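PDB 6D2Y: PbSGBP-B lipoprotein from Prevotella bryantii B14, which probably binds polysaccharide at the bacterial surface as a glycan-binding lipoprotein of a polysaccharide utilization locus, and carries a magnesium ion. Local coordinates for residues 77-82 / 110-115; 170-175 / 194-199; 243-248 / 257-262; 287-292 / 345-350. One frame throughout, in Å; residues are numbered along the deposited sequence.

Contact 1 of 4, residues 77-82 / 110-115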
loop_
_atom_site.group_PDB
_atom_site.type_symbol
_atom_site.label_atom_id
_atom_site.label_comp_id
_atom_site.label_asym_id
_atom_site.label_seq_id
_atom_site.Cartn_x
_atom_site.Cartn_y
_atom_site.Cartn_z
ATOM N N ILE A 77 -14.476 -31.864 -20.646
ATOM C CA ILE A 77 -13.099 -31.415 -20.487
ATOM C C ILE A 77 -12.991 -30.707 -19.145
ATOM O O ILE A 77 -13.788 -29.810 -18.849
ATOM C CB ILE A 77 -12.670 -30.469 -21.628
ATOM C CG1 ILE A 77 -12.532 -31.230 -22.948
ATOM C CG2 ILE A 77 -11.367 -29.769 -21.286
ATOM C CD1 ILE A 77 -12.042 -30.375 -24.106
ATOM N N LEU A 78 -12.013 -31.101 -18.337
ATOM C CA LEU A 78 -11.678 -30.376 -17.121
ATOM C C LEU A 78 -10.254 -29.859 -17.209
ATOM O O LEU A 78 -9.335 -30.618 -17.532
ATOM C CB LEU A 78 -11.816 -31.252 -15.884
ATOM C CG LEU A 78 -13.242 -31.606 -15.505
ATOM C CD1 LEU A 78 -13.484 -33.002 -16.032
ATOM C CD2 LEU A 78 -13.435 -31.544 -13.975
ATOM N N PHE A 79 -10.083 -28.575 -16.921
ATOM C CA PHE A 79 -8.774 -27.985 -16.678
ATOM C C PHE A 79 -8.515 -28.053 -15.178
ATOM O O PHE A 79 -9.185 -27.365 -14.398
ATOM C CB PHE A 79 -8.744 -26.546 -17.182
ATOM C CG PHE A 79 -8.734 -26.430 -18.675
ATOM C CD1 PHE A 79 -9.916 -26.449 -19.399
ATOM C CD2 PHE A 79 -7.539 -26.296 -19.355
ATOM C CE1 PHE A 79 -9.902 -26.335 -20.780
ATOM C CE2 PHE A 79 -7.517 -26.182 -20.732
ATOM C CZ PHE A 79 -8.699 -26.202 -21.445
ATOM N N ASN A 80 -7.556 -28.889 -14.775
ATOM C CA ASN A 80 -7.306 -29.202 -13.363
ATOM C C ASN A 80 -8.602 -29.759 -12.791
ATOM O O ASN A 80 -9.069 -30.802 -13.280
ATOM C CB ASN A 80 -6.740 -27.970 -12.654
ATOM C CG ASN A 80 -5.491 -27.443 -13.317
ATOM O OD1 ASN A 80 -4.423 -28.064 -13.255
ATOM N ND2 ASN A 80 -5.613 -26.284 -13.948
ATOM N N ASP A 81 -9.220 -29.118 -11.801
ATOM C CA ASP A 81 -10.486 -29.569 -11.243
ATOM C C ASP A 81 -11.661 -28.720 -11.709
ATOM O O ASP A 81 -12.759 -28.835 -11.155
ATOM C CB ASP A 81 -10.413 -29.573 -9.715
ATOM C CG ASP A 81 -9.953 -28.238 -9.148
ATOM O OD1 ASP A 81 -9.772 -27.284 -9.932
ATOM O OD2 ASP A 81 -9.766 -28.145 -7.917
ATOM N N GLN A 82 -11.455 -27.866 -12.707
ATOM C CA GLN A 82 -12.485 -26.960 -13.193
ATOM C C GLN A 82 -13.050 -27.500 -14.500
ATOM O O GLN A 82 -12.308 -27.693 -15.468
ATOM C CB GLN A 82 -11.921 -25.555 -13.389
ATOM C CG GLN A 82 -11.315 -24.958 -12.130
ATOM C CD GLN A 82 -12.313 -24.864 -10.992
ATOM O OE1 GLN A 82 -13.419 -24.350 -11.161
ATOM N NE2 GLN A 82 -11.928 -25.368 -9.825
ATOM N N ASP A 110 -1.742 -29.448 -13.553
ATOM C CA ASP A 110 -1.186 -29.068 -14.852
ATOM C C ASP A 110 -1.535 -30.106 -15.916
ATOM O O ASP A 110 -0.684 -30.580 -16.672
ATOM C CB ASP A 110 0.326 -28.849 -14.765
ATOM C CG ASP A 110 0.687 -27.572 -14.028
ATOM O OD1 ASP A 110 -0.195 -26.703 -13.855
ATOM O OD2 ASP A 110 1.861 -27.436 -13.626
ATOM N N LYS A 111 -2.812 -30.469 -15.956
ATOM C CA LYS A 111 -3.329 -31.391 -16.951
ATOM C C LYS A 111 -4.739 -30.970 -17.333
ATOM O O LYS A 111 -5.485 -30.435 -16.506
ATOM C CB LYS A 111 -3.333 -32.843 -16.437
ATOM C CG LYS A 111 -1.940 -33.415 -16.193
ATOM C CD LYS A 111 -1.976 -34.775 -15.522
ATOM C CE LYS A 111 -0.589 -35.169 -15.028
ATOM N NZ LYS A 111 0.414 -35.162 -16.126
HETATM N N MSE A 112 -5.087 -31.197 -18.593
HETATM C CA MSE A 112 -6.462 -31.043 -19.061
HETATM C C MSE A 112 -7.026 -32.441 -19.289
HETATM O O MSE A 112 -6.507 -33.194 -20.110
HETATM C CB MSE A 112 -6.519 -30.214 -20.347
HETATM C CG MSE A 112 -7.639 -30.589 -21.320
HETATM SE SE MSE A 112 -7.763 -29.356 -22.840
HETATM C CE MSE A 112 -6.530 -30.229 -24.025
ATOM N N TYR A 113 -8.067 -32.795 -18.547
ATOM C CA TYR A 113 -8.615 -34.143 -18.585
ATOM C C TYR A 113 -9.725 -34.212 -19.624
ATOM O O TYR A 113 -10.695 -33.451 -19.557
ATOM C CB TYR A 113 -9.132 -34.558 -17.208
ATOM C CG TYR A 113 -8.089 -34.462 -16.120
ATOM C CD1 TYR A 113 -7.243 -35.526 -15.837
ATOM C CD2 TYR A 113 -7.945 -33.299 -15.376
ATOM C CE1 TYR A 113 -6.285 -35.438 -14.841
ATOM C CE2 TYR A 113 -6.991 -33.201 -14.382
ATOM C CZ TYR A 113 -6.165 -34.272 -14.118
ATOM O OH TYR A 113 -5.213 -34.184 -13.128
HETATM N N MSE A 114 -9.583 -35.119 -20.580
HETATM C CA MSE A 114 -10.642 -35.359 -21.546
HETATM C C MSE A 114 -11.426 -36.594 -21.141
HETATM O O MSE A 114 -10.838 -37.655 -20.913
HETATM C CB MSE A 114 -10.067 -35.529 -22.943
HETATM C CG MSE A 114 -8.921 -34.592 -23.233
HETATM SE SE MSE A 114 -7.975 -35.108 -24.842
HETATM C CE MSE A 114 -8.739 -33.768 -25.963
ATOM N N ILE A 115 -12.748 -36.456 -21.041
ATOM C CA ILE A 115 -13.620 -37.540 -20.599
ATOM C C ILE A 115 -14.494 -37.983 -21.765
ATOM O O ILE A 115 -15.201 -37.170 -22.375
ATOM C CB ILE A 115 -14.492 -37.152 -19.394
ATOM C CG1 ILE A 115 -13.658 -36.674 -18.200
ATOM C CG2 ILE A 115 -15.326 -38.342 -18.970
ATOM C CD1 ILE A 115 -14.479 -35.967 -17.143
HETATM O O HOH W 1 -2.553 -25.521 -14.248
#

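Contact 2 of 4, residues 170-175 / 194-199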
loop_
_atom_site.group_PDB
_atom_site.type_symbol
_atom_site.label_atom_id
_atom_site.label_comp_id
_atom_site.label_asym_id
_atom_site.label_seq_id
_atom_site.Cartn_x
_atom_site.Cartn_y
_atom_site.Cartn_z
ATOM N N LYS A 170 18.364 -13.130 0.850
ATOM C CA LYS A 170 18.925 -14.165 -0.005
ATOM C C LYS A 170 19.185 -15.490 0.702
ATOM O O LYS A 170 19.296 -16.515 0.022
ATOM C CB LYS A 170 20.238 -13.679 -0.657
ATOM C CG LYS A 170 21.430 -13.380 0.296
ATOM C CD LYS A 170 21.145 -12.259 1.297
ATOM C CE LYS A 170 22.328 -11.977 2.198
ATOM N NZ LYS A 170 21.893 -11.117 3.341
ATOM N N ASP A 171 19.277 -15.506 2.033
ATOM C CA ASP A 171 19.557 -16.728 2.774
ATOM C C ASP A 171 18.461 -17.114 3.756
ATOM O O ASP A 171 18.578 -18.160 4.407
ATOM C CB ASP A 171 20.883 -16.603 3.538
ATOM C CG ASP A 171 21.975 -15.957 2.713
ATOM O OD1 ASP A 171 22.526 -14.926 3.154
ATOM O OD2 ASP A 171 22.286 -16.483 1.624
ATOM N N TYR A 172 17.409 -16.315 3.891
ATOM C CA TYR A 172 16.371 -16.562 4.879
ATOM C C TYR A 172 15.058 -16.933 4.206
ATOM O O TYR A 172 14.640 -16.293 3.236
ATOM C CB TYR A 172 16.160 -15.340 5.775
ATOM C CG TYR A 172 15.094 -15.545 6.826
ATOM C CD1 TYR A 172 15.371 -16.237 7.999
ATOM C CD2 TYR A 172 13.808 -15.053 6.645
ATOM C CE1 TYR A 172 14.398 -16.429 8.961
ATOM C CE2 TYR A 172 12.829 -15.240 7.603
ATOM C CZ TYR A 172 13.130 -15.929 8.758
ATOM O OH TYR A 172 12.160 -16.119 9.715
ATOM N N THR A 173 14.407 -17.965 4.741
ATOM C CA THR A 173 13.070 -18.361 4.327
ATOM C C THR A 173 12.190 -18.446 5.564
ATOM O O THR A 173 12.580 -19.058 6.564
ATOM C CB THR A 173 13.079 -19.705 3.591
ATOM O OG1 THR A 173 13.911 -19.610 2.428
ATOM C CG2 THR A 173 11.667 -20.087 3.164
ATOM N N LEU A 174 11.019 -17.827 5.501
ATOM C CA LEU A 174 10.099 -17.836 6.629
ATOM C C LEU A 174 9.650 -19.265 6.914
ATOM O O LEU A 174 9.121 -19.931 6.011
ATOM C CB LEU A 174 8.890 -16.949 6.341
ATOM C CG LEU A 174 7.845 -16.828 7.454
ATOM C CD1 LEU A 174 8.426 -16.123 8.669
ATOM C CD2 LEU A 174 6.607 -16.102 6.953
ATOM N N PRO A 175 9.853 -19.779 8.128
ATOM C CA PRO A 175 9.411 -21.146 8.430
ATOM C C PRO A 175 7.901 -21.270 8.302
ATOM O O PRO A 175 7.149 -20.374 8.690
ATOM C CB PRO A 175 9.875 -21.361 9.875
ATOM C CG PRO A 175 10.950 -20.335 10.097
ATOM C CD PRO A 175 10.553 -19.155 9.264
ATOM N N ASP A 194 14.208 -13.564 14.398
ATOM C CA ASP A 194 15.441 -13.331 13.658
ATOM C C ASP A 194 15.180 -13.121 12.172
ATOM O O ASP A 194 15.979 -13.532 11.326
ATOM C CB ASP A 194 16.416 -14.489 13.866
ATOM C CG ASP A 194 15.890 -15.799 13.305
ATOM O OD1 ASP A 194 14.656 -15.992 13.296
ATOM O OD2 ASP A 194 16.710 -16.636 12.871
HETATM N N MSE A 195 14.074 -12.477 11.816
HETATM C CA MSE A 195 13.855 -12.191 10.403
HETATM C C MSE A 195 14.753 -11.017 10.020
HETATM O O MSE A 195 14.806 -10.016 10.735
HETATM C CB MSE A 195 12.382 -11.889 10.089
HETATM C CG MSE A 195 12.186 -11.194 8.746
HETATM SE SE MSE A 195 10.397 -10.485 8.413
HETATM C CE MSE A 195 9.503 -12.089 7.803
ATOM N N PRO A 196 15.484 -11.167 8.916
ATOM C CA PRO A 196 16.425 -10.120 8.501
ATOM C C PRO A 196 15.737 -8.781 8.290
ATOM O O PRO A 196 14.652 -8.698 7.711
ATOM C CB PRO A 196 17.003 -10.665 7.192
ATOM C CG PRO A 196 16.859 -12.142 7.314
ATOM C CD PRO A 196 15.589 -12.372 8.078
ATOM N N GLN A 197 16.393 -7.728 8.758
ATOM C CA GLN A 197 15.867 -6.376 8.679
ATOM C C GLN A 197 16.445 -5.656 7.467
ATOM O O GLN A 197 17.537 -5.984 6.992
ATOM C CB GLN A 197 16.205 -5.608 9.954
ATOM C CG GLN A 197 15.376 -6.037 11.139
ATOM C CD GLN A 197 15.946 -5.552 12.451
ATOM O OE1 GLN A 197 16.463 -4.440 12.541
ATOM N NE2 GLN A 197 15.828 -6.374 13.489
ATOM N N HIS A 198 15.689 -4.677 6.963
ATOM C CA HIS A 198 16.145 -3.803 5.880
ATOM C C HIS A 198 16.577 -4.604 4.651
ATOM O O HIS A 198 17.573 -4.287 3.994
ATOM C CB HIS A 198 17.278 -2.891 6.355
ATOM C CG HIS A 198 17.105 -2.390 7.755
ATOM N ND1 HIS A 198 17.834 -2.883 8.817
ATOM C CD2 HIS A 198 16.288 -1.441 8.268
ATOM C CE1 HIS A 198 17.473 -2.258 9.923
ATOM N NE2 HIS A 198 16.536 -1.378 9.617
ATOM N N GLU A 199 15.824 -5.654 4.337
ATOM C CA GLU A 199 16.105 -6.492 3.183
ATOM C C GLU A 199 14.818 -6.735 2.408
ATOM O O GLU A 199 13.710 -6.580 2.932
ATOM C CB GLU A 199 16.742 -7.825 3.595
ATOM C CG GLU A 199 18.110 -7.675 4.241
ATOM C CD GLU A 199 19.179 -8.478 3.530
ATOM O OE1 GLU A 199 19.498 -9.592 3.999
ATOM O OE2 GLU A 199 19.698 -7.995 2.501
#

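Contact 3 of 4, residues 243-248 / 257-262. With MG (magnesium ion), chain B.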
loop_
_atom_site.group_PDB
_atom_site.type_symbol
_atom_site.label_atom_id
_atom_site.label_comp_id
_atom_site.label_asym_id
_atom_site.label_seq_id
_atom_site.Cartn_x
_atom_site.Cartn_y
_atom_site.Cartn_z
ATOM N N HIS A 243 3.033 25.221 17.337
ATOM C CA HIS A 243 2.300 24.391 18.290
ATOM C C HIS A 243 3.038 23.068 18.467
ATOM O O HIS A 243 2.918 22.158 17.640
ATOM C CB HIS A 243 0.866 24.196 17.811
ATOM C CG HIS A 243 0.216 25.467 17.360
ATOM N ND1 HIS A 243 -0.011 25.760 16.033
ATOM C CD2 HIS A 243 -0.229 26.536 18.063
ATOM C CE1 HIS A 243 -0.584 26.948 15.938
ATOM N NE2 HIS A 243 -0.726 27.440 17.155
ATOM N N ASP A 244 3.795 22.968 19.558
ATOM C CA ASP A 244 4.637 21.808 19.811
ATOM C C ASP A 244 3.803 20.629 20.294
ATOM O O ASP A 244 2.906 20.782 21.129
ATOM C CB ASP A 244 5.706 22.146 20.848
ATOM C CG ASP A 244 6.415 23.448 20.552
ATOM O OD1 ASP A 244 6.761 23.684 19.377
ATOM O OD2 ASP A 244 6.631 24.237 21.497
ATOM N N ARG A 245 4.114 19.447 19.776
ATOM C CA ARG A 245 3.382 18.237 20.108
ATOM C C ARG A 245 4.206 17.354 21.035
ATOM O O ARG A 245 5.432 17.470 21.123
ATOM C CB ARG A 245 3.000 17.466 18.840
ATOM C CG ARG A 245 2.004 18.195 17.953
ATOM C CD ARG A 245 0.562 17.870 18.329
ATOM N NE ARG A 245 0.167 18.461 19.606
ATOM C CZ ARG A 245 -0.213 19.726 19.759
ATOM N NH1 ARG A 245 -0.250 20.544 18.715
ATOM N NH2 ARG A 245 -0.558 20.173 20.959
ATOM N N ILE A 246 3.502 16.467 21.737
ATOM C CA ILE A 246 4.154 15.523 22.634
ATOM C C ILE A 246 5.064 14.603 21.837
ATOM O O ILE A 246 4.667 14.047 20.805
ATOM C CB ILE A 246 3.101 14.723 23.415
ATOM C CG1 ILE A 246 2.266 15.653 24.299
ATOM C CG2 ILE A 246 3.763 13.633 24.240
ATOM C CD1 ILE A 246 1.235 14.928 25.139
ATOM N N ILE A 247 6.298 14.446 22.308
ATOM C CA ILE A 247 7.254 13.499 21.742
ATOM C C ILE A 247 7.917 12.803 22.925
ATOM O O ILE A 247 8.699 13.425 23.653
ATOM C CB ILE A 247 8.306 14.171 20.845
ATOM C CG1 ILE A 247 7.633 15.053 19.786
ATOM C CG2 ILE A 247 9.189 13.123 20.186
ATOM C CD1 ILE A 247 8.508 15.367 18.587
ATOM N N GLN A 248 7.598 11.529 23.127
ATOM C CA GLN A 248 8.048 10.816 24.315
ATOM C C GLN A 248 8.107 9.329 24.004
ATOM O O GLN A 248 7.704 8.879 22.928
ATOM C CB GLN A 248 7.120 11.076 25.503
ATOM C CG GLN A 248 5.710 10.546 25.283
ATOM C CD GLN A 248 4.725 11.056 26.310
ATOM O OE1 GLN A 248 5.039 11.949 27.097
ATOM N NE2 GLN A 248 3.523 10.494 26.307
ATOM N N ASN A 257 11.064 7.005 20.933
ATOM C CA ASN A 257 10.095 8.086 21.016
ATOM C C ASN A 257 9.047 7.971 19.919
ATOM O O ASN A 257 9.307 7.474 18.821
ATOM C CB ASN A 257 10.789 9.445 20.911
ATOM C CG ASN A 257 11.607 9.778 22.138
ATOM O OD1 ASN A 257 11.236 9.432 23.257
ATOM N ND2 ASN A 257 12.732 10.451 21.933
ATOM N N TYR A 258 7.847 8.443 20.238
ATOM C CA TYR A 258 6.780 8.614 19.270
ATOM C C TYR A 258 6.250 10.034 19.384
ATOM O O TYR A 258 6.476 10.727 20.378
ATOM C CB TYR A 258 5.640 7.608 19.488
ATOM C CG TYR A 258 5.019 7.692 20.866
ATOM C CD1 TYR A 258 5.431 6.843 21.886
ATOM C CD2 TYR A 258 4.032 8.628 21.152
ATOM C CE1 TYR A 258 4.871 6.921 23.150
ATOM C CE2 TYR A 258 3.474 8.717 22.412
ATOM C CZ TYR A 258 3.894 7.859 23.405
ATOM O OH TYR A 258 3.330 7.946 24.656
HETATM N N MSE A 259 5.527 10.457 18.357
HETATM C CA MSE A 259 4.872 11.756 18.374
HETATM C C MSE A 259 3.373 11.546 18.528
HETATM O O MSE A 259 2.799 10.665 17.891
HETATM C CB MSE A 259 5.219 12.537 17.105
HETATM C CG MSE A 259 4.743 13.978 17.053
HETATM SE SE MSE A 259 2.877 14.186 16.549
HETATM C CE MSE A 259 3.035 13.721 14.673
ATOM N N GLN A 260 2.740 12.339 19.389
ATOM C CA GLN A 260 1.348 12.125 19.761
ATOM C C GLN A 260 0.510 13.341 19.397
ATOM O O GLN A 260 0.850 14.471 19.767
ATOM C CB GLN A 260 1.214 11.830 21.256
ATOM C CG GLN A 260 -0.227 11.677 21.722
ATOM C CD GLN A 260 -0.330 11.411 23.210
ATOM O OE1 GLN A 260 0.257 10.462 23.731
ATOM N NE2 GLN A 260 -1.100 12.241 23.900
ATOM N N ILE A 261 -0.582 13.100 18.677
ATOM C CA ILE A 261 -1.578 14.118 18.368
ATOM C C ILE A 261 -2.793 13.870 19.250
ATOM O O ILE A 261 -3.298 12.742 19.320
ATOM C CB ILE A 261 -1.960 14.092 16.878
ATOM C CG1 ILE A 261 -0.731 14.332 15.999
ATOM C CG2 ILE A 261 -3.043 15.113 16.581
ATOM C CD1 ILE A 261 -1.024 14.232 14.516
ATOM N N GLY A 262 -3.260 14.916 19.926
ATOM C CA GLY A 262 -4.343 14.772 20.875
ATOM C C GLY A 262 -3.861 14.215 22.203
ATOM O O GLY A 262 -2.696 13.861 22.388
HETATM MG MG MG B . 10.631 6.119 17.246
HETATM O O HOH W 2 0.757 16.337 21.497
HETATM O O HOH W 3 11.389 4.938 15.799
#

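Contact 4 of 4, residues 287-292 / 345-350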
loop_
_atom_site.group_PDB
_atom_site.type_symbol
_atom_site.label_atom_id
_atom_site.label_comp_id
_atom_site.label_asym_id
_atom_site.label_seq_id
_atom_site.Cartn_x
_atom_site.Cartn_y
_atom_site.Cartn_z
ATOM N N TRP A 287 15.488 30.504 12.169
ATOM C CA TRP A 287 15.693 31.941 12.377
ATOM C C TRP A 287 17.078 32.408 11.931
ATOM O O TRP A 287 17.655 33.319 12.529
ATOM C CB TRP A 287 15.456 32.332 13.841
ATOM C CG TRP A 287 14.178 31.813 14.427
ATOM C CD1 TRP A 287 13.991 30.620 15.059
ATOM C CD2 TRP A 287 12.909 32.478 14.440
ATOM N NE1 TRP A 287 12.682 30.498 15.462
ATOM C CE2 TRP A 287 11.998 31.627 15.094
ATOM C CE3 TRP A 287 12.456 33.712 13.962
ATOM C CZ2 TRP A 287 10.660 31.968 15.282
ATOM C CZ3 TRP A 287 11.128 34.048 14.146
ATOM C CH2 TRP A 287 10.245 33.179 14.801
ATOM N N ALA A 288 17.619 31.805 10.877
ATOM C CA ALA A 288 18.911 32.206 10.335
ATOM C C ALA A 288 18.711 33.173 9.178
ATOM O O ALA A 288 17.784 33.026 8.380
ATOM C CB ALA A 288 19.716 30.993 9.867
ATOM N N ASN A 289 19.597 34.173 9.094
ATOM C CA ASN A 289 19.531 35.198 8.058
ATOM C C ASN A 289 20.954 35.511 7.610
ATOM O O ASN A 289 21.678 36.250 8.298
ATOM C CB ASN A 289 18.824 36.453 8.565
ATOM C CG ASN A 289 18.647 37.507 7.485
ATOM O OD1 ASN A 289 18.750 37.207 6.296
ATOM N ND2 ASN A 289 18.386 38.745 7.893
ATOM N N PRO A 290 21.393 34.977 6.455
ATOM C CA PRO A 290 20.630 34.119 5.538
ATOM C C PRO A 290 20.344 32.736 6.110
ATOM O O PRO A 290 21.066 32.274 6.991
ATOM C CB PRO A 290 21.544 34.011 4.307
ATOM C CG PRO A 290 22.571 35.091 4.474
ATOM C CD PRO A 290 22.747 35.243 5.945
ATOM N N GLU A 291 19.290 32.091 5.613
ATOM C CA GLU A 291 18.874 30.785 6.117
ATOM C C GLU A 291 19.758 29.715 5.492
ATOM O O GLU A 291 19.596 29.360 4.324
ATOM C CB GLU A 291 17.402 30.536 5.813
ATOM C CG GLU A 291 16.867 29.228 6.379
ATOM C CD GLU A 291 17.202 29.043 7.848
ATOM O OE1 GLU A 291 18.206 28.361 8.148
ATOM O OE2 GLU A 291 16.461 29.574 8.705
ATOM N N THR A 292 20.694 29.190 6.278
ATOM C CA THR A 292 21.614 28.162 5.811
ATOM C C THR A 292 21.073 26.751 5.986
ATOM O O THR A 292 21.653 25.811 5.433
ATOM C CB THR A 292 22.948 28.277 6.551
ATOM O OG1 THR A 292 22.732 28.054 7.951
ATOM C CG2 THR A 292 23.551 29.662 6.350
ATOM N N ALA A 345 9.646 36.419 7.895
ATOM C CA ALA A 345 9.308 36.540 6.485
ATOM C C ALA A 345 10.269 37.498 5.792
ATOM O O ALA A 345 10.713 38.489 6.377
ATOM C CB ALA A 345 7.870 37.030 6.323
ATOM N N GLY A 346 10.591 37.195 4.535
ATOM C CA GLY A 346 11.472 38.018 3.737
ATOM C C GLY A 346 12.911 37.548 3.692
ATOM O O GLY A 346 13.659 37.975 2.805
ATOM N N VAL A 347 13.319 36.692 4.631
ATOM C CA VAL A 347 14.669 36.147 4.606
ATOM C C VAL A 347 14.839 35.284 3.362
ATOM O O VAL A 347 13.916 34.571 2.947
ATOM C CB VAL A 347 14.935 35.343 5.892
ATOM C CG1 VAL A 347 16.210 34.517 5.776
ATOM C CG2 VAL A 347 15.000 36.272 7.099
ATOM N N VAL A 348 16.014 35.363 2.743
ATOM C CA VAL A 348 16.368 34.497 1.624
ATOM C C VAL A 348 17.353 33.445 2.116
ATOM O O VAL A 348 18.191 33.720 2.984
ATOM C CB VAL A 348 16.939 35.293 0.433
ATOM C CG1 VAL A 348 15.968 36.389 0.023
ATOM C CG2 VAL A 348 18.294 35.886 0.776
ATOM N N ASP A 349 17.237 32.234 1.576
ATOM C CA ASP A 349 18.080 31.121 1.978
ATOM C C ASP A 349 19.213 30.935 0.970
ATOM O O ASP A 349 19.374 31.716 0.029
ATOM C CB ASP A 349 17.239 29.849 2.148
ATOM C CG ASP A 349 16.466 29.469 0.892
ATOM O OD1 ASP A 349 16.656 30.105 -0.166
ATOM O OD2 ASP A 349 15.659 28.519 0.969
ATOM N N VAL A 350 20.001 29.877 1.156
ATOM C CA VAL A 350 21.167 29.616 0.317
ATOM C C VAL A 350 20.737 29.145 -1.066
ATOM O O VAL A 350 21.577 28.873 -1.930
ATOM C CB VAL A 350 22.100 28.584 0.977
ATOM C CG1 VAL A 350 22.516 29.059 2.358
ATOM C CG2 VAL A 350 21.412 27.231 1.061
#

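Contact 1 of 4, residues 77-82 / 110-115
An antiparallel strand pair inside the mixed sheet of the N-terminal region joins Leu78 to Tyr113. Their backbones exchange two hydrogen bonds, Leu78 N to Tyr113 O and Tyr113 N to Leu78 O (2.7 Å for the second), and the strand axes run 165° apart. Ile77–Met114 and Phe79–Met112 are the flanking non-hydrogen-bonded pairs, their side chains on one face; Leu78 and Tyr113 occupy the other. On the first face the selenium of Met112, a selenomethionine, makes a Met-aromatic contact with Phe79: SE lies 3.6 Å from Phe79 CZ and sits oblique to the ring, 38° off its normal. Met112 CB covers one face of that ring, and Ile77 CG2 meets Met112 CG at 3.8 Å. On this buried face Ile64 of strand 63-69 touches Phe79 and Leu66 touches Met112. The pair ends at a type II' turn, Phe79 to Gln82, a tight hairpin bend that leads into strand 82-83. Asn80, at its second position with positive phi, still gives its N-H to Lys111 O. Its CG lies beside the backbone N (chi1 -56°), and Asn80 OD1 takes the N-H of Asp110 at 3.0 Å as well as that of Thr109. Asn80 ND2 donates to a water that in turn donates to Asp110 OD1, while Asp110 OD2 forms a salt bridge with Lys206. At the edge of the Tyr113 ring, near its plane, Asn80 O approaches CE2 at 3.4 Å, and Lys111 CB lies over one face. Tyr113 OH bonds with Thr109 OG1.

Contact 2 of 4, residues 170-175 / 194-199
Tyr172 CG lies anti to its backbone N (chi1 -180°), which sets it beside Pro196, whose CD is 3.4 Å from Tyr172 CG. Lys170 CG takes the crowded position between backbone N and carbonyl carbon (chi1 64°) and the chain then bends at chi2, while Glu199 CG lies beside its own backbone N; the two side chains cross obliquely. Pro196 CD sits over one face of the tyrosine ring, 3.7 Å from its centroid and 23° off the normal, a CH-pi contact. Pro196 CG extends the overlap to Tyr172 CB at 3.6 Å. Met195 CA also lies over this face, likewise offset toward the rim, and Met195 CB packs on Tyr172 CE2 at 4.2 Å. Both segments belong to the IPT/TIG region, an E-set Ig-like fold: Tyr172 lies on the short, weakly bonded edge strand about 172-173, next to strand 165-168, and the loop 194-199 leads into strand 200-205 of the same sheet. From strand 165-168, Val168 touches both Met195 and Pro196. Tyr172 OH is buried by the contact and has no polar partner in the model. Farther toward solvent, Lys170 NZ makes a salt bridge with Glu199, meeting the syn lone pair of OE1 at 2.9 Å. Asp171 OD1 is a second, long ionic partner, 3.9 Å from Lys170 NZ. Deeper in, Leu174 CD1 approaches Met195 CE at 4.3 Å, and Phe189 of strand 186-190 touches both side chains.

Contact 3 of 4, residues 243-248 / 257-262
The Tyr258 ring carries Gln248 O over one face, 3.2 Å from its CD1 and shifted toward the rim. The Gln248 amide lies alongside, its plane turned 87° from the ring, and Gln248 NE2 donates to Tyr258 OH at 3.0 Å almost within the amide plane; Tyr258 OH also bonds to Asp250. The Arg245 guanidinium has a water in plane at its edge: Arg245 NE and Ile246 N both donate to this water. Arg245 NH1 bonds to Ser279 O. These groups flank a beta hairpin, strands 246-248 and 258-261, held by Gln248 N to Tyr258 O, Tyr258 N to Gln248 O (2.7 Å) and Gln260 N to Ile246 O (2.9 Å). Ile247 CG1 packs on Met259 CG at 4.1 Å on one face of the hairpin, and Ile246 CD1 lies beside Gln260 NE2 on the other. That NE2 is tied to Gly262 O. Strand 258-261 in turn pairs with strand 449-458. Asn257 binds the magnesium ion through its backbone O at 2.5 Å; Asp225, Asp227, Ser255, Asp452 and a water complete the site, and Asn257 ND2 bonds to Phe226 O.

Contact 4 of 4, residues 287-292 / 345-350
Glu291 and Asp349 bridge their backbones, CA atoms 4.2 Å apart and both chains running the same way: Glu291 N donates to Val348 O at 3.3 Å, and Val350 N donates to Glu291 O at 3.2 Å in a more bent bond (N-H...O 136°). Just before it, the cis peptide preceding Pro290 turns the chain. Val347 fits into this bend: with CG1 anti to its backbone N (chi1 168°), that methyl reaches Ala288 O at 3.4 Å and Asn289 OD1 at 3.7 Å, while CG2 rests against Asn289 CG. Next along, Glu291 CB and Asp349 CB touch at 3.7 Å, but both carboxylates lead away from the contact. Glu291 accepts N-H groups of Tyr293 and Asn286, with a weak further bond from Ala288 N. Asp349 OD1 takes the N-H groups of Val353 and Asn351, and Asp349 OD2 bonds to Tyr293 OH. At the far end Val350 CG1 packs on Thr292 CA at 3.7 Å. A single parallel bridge of this kind, outside any regular sheet, pins two long loops of the region assigned to the xyloglucan-binding domain family to each other, well away from the magnesium site.

Overall arrangement
Following the chain from the N terminus, the four contacts come in series: each closes its loop before the next opens, so none nests or crosses. Contact 1 joins strands 74-79 and 111-116 of the first sheet across 27 intervening residues. Contact 2 ties an edge strand of the IPT/TIG region to the loop before strand 200-205, its centre about 38 Å from that of contact 1. Contact 3 closes a short hairpin at the magnesium site, and contact 4 joins two loops; both fall in the region assigned to the xyloglucan-binding domain family, their centres about 27 Å apart. The centres of contacts 1 and 4 lie about 73 Å apart, on opposite sides of the elongated chain's centre.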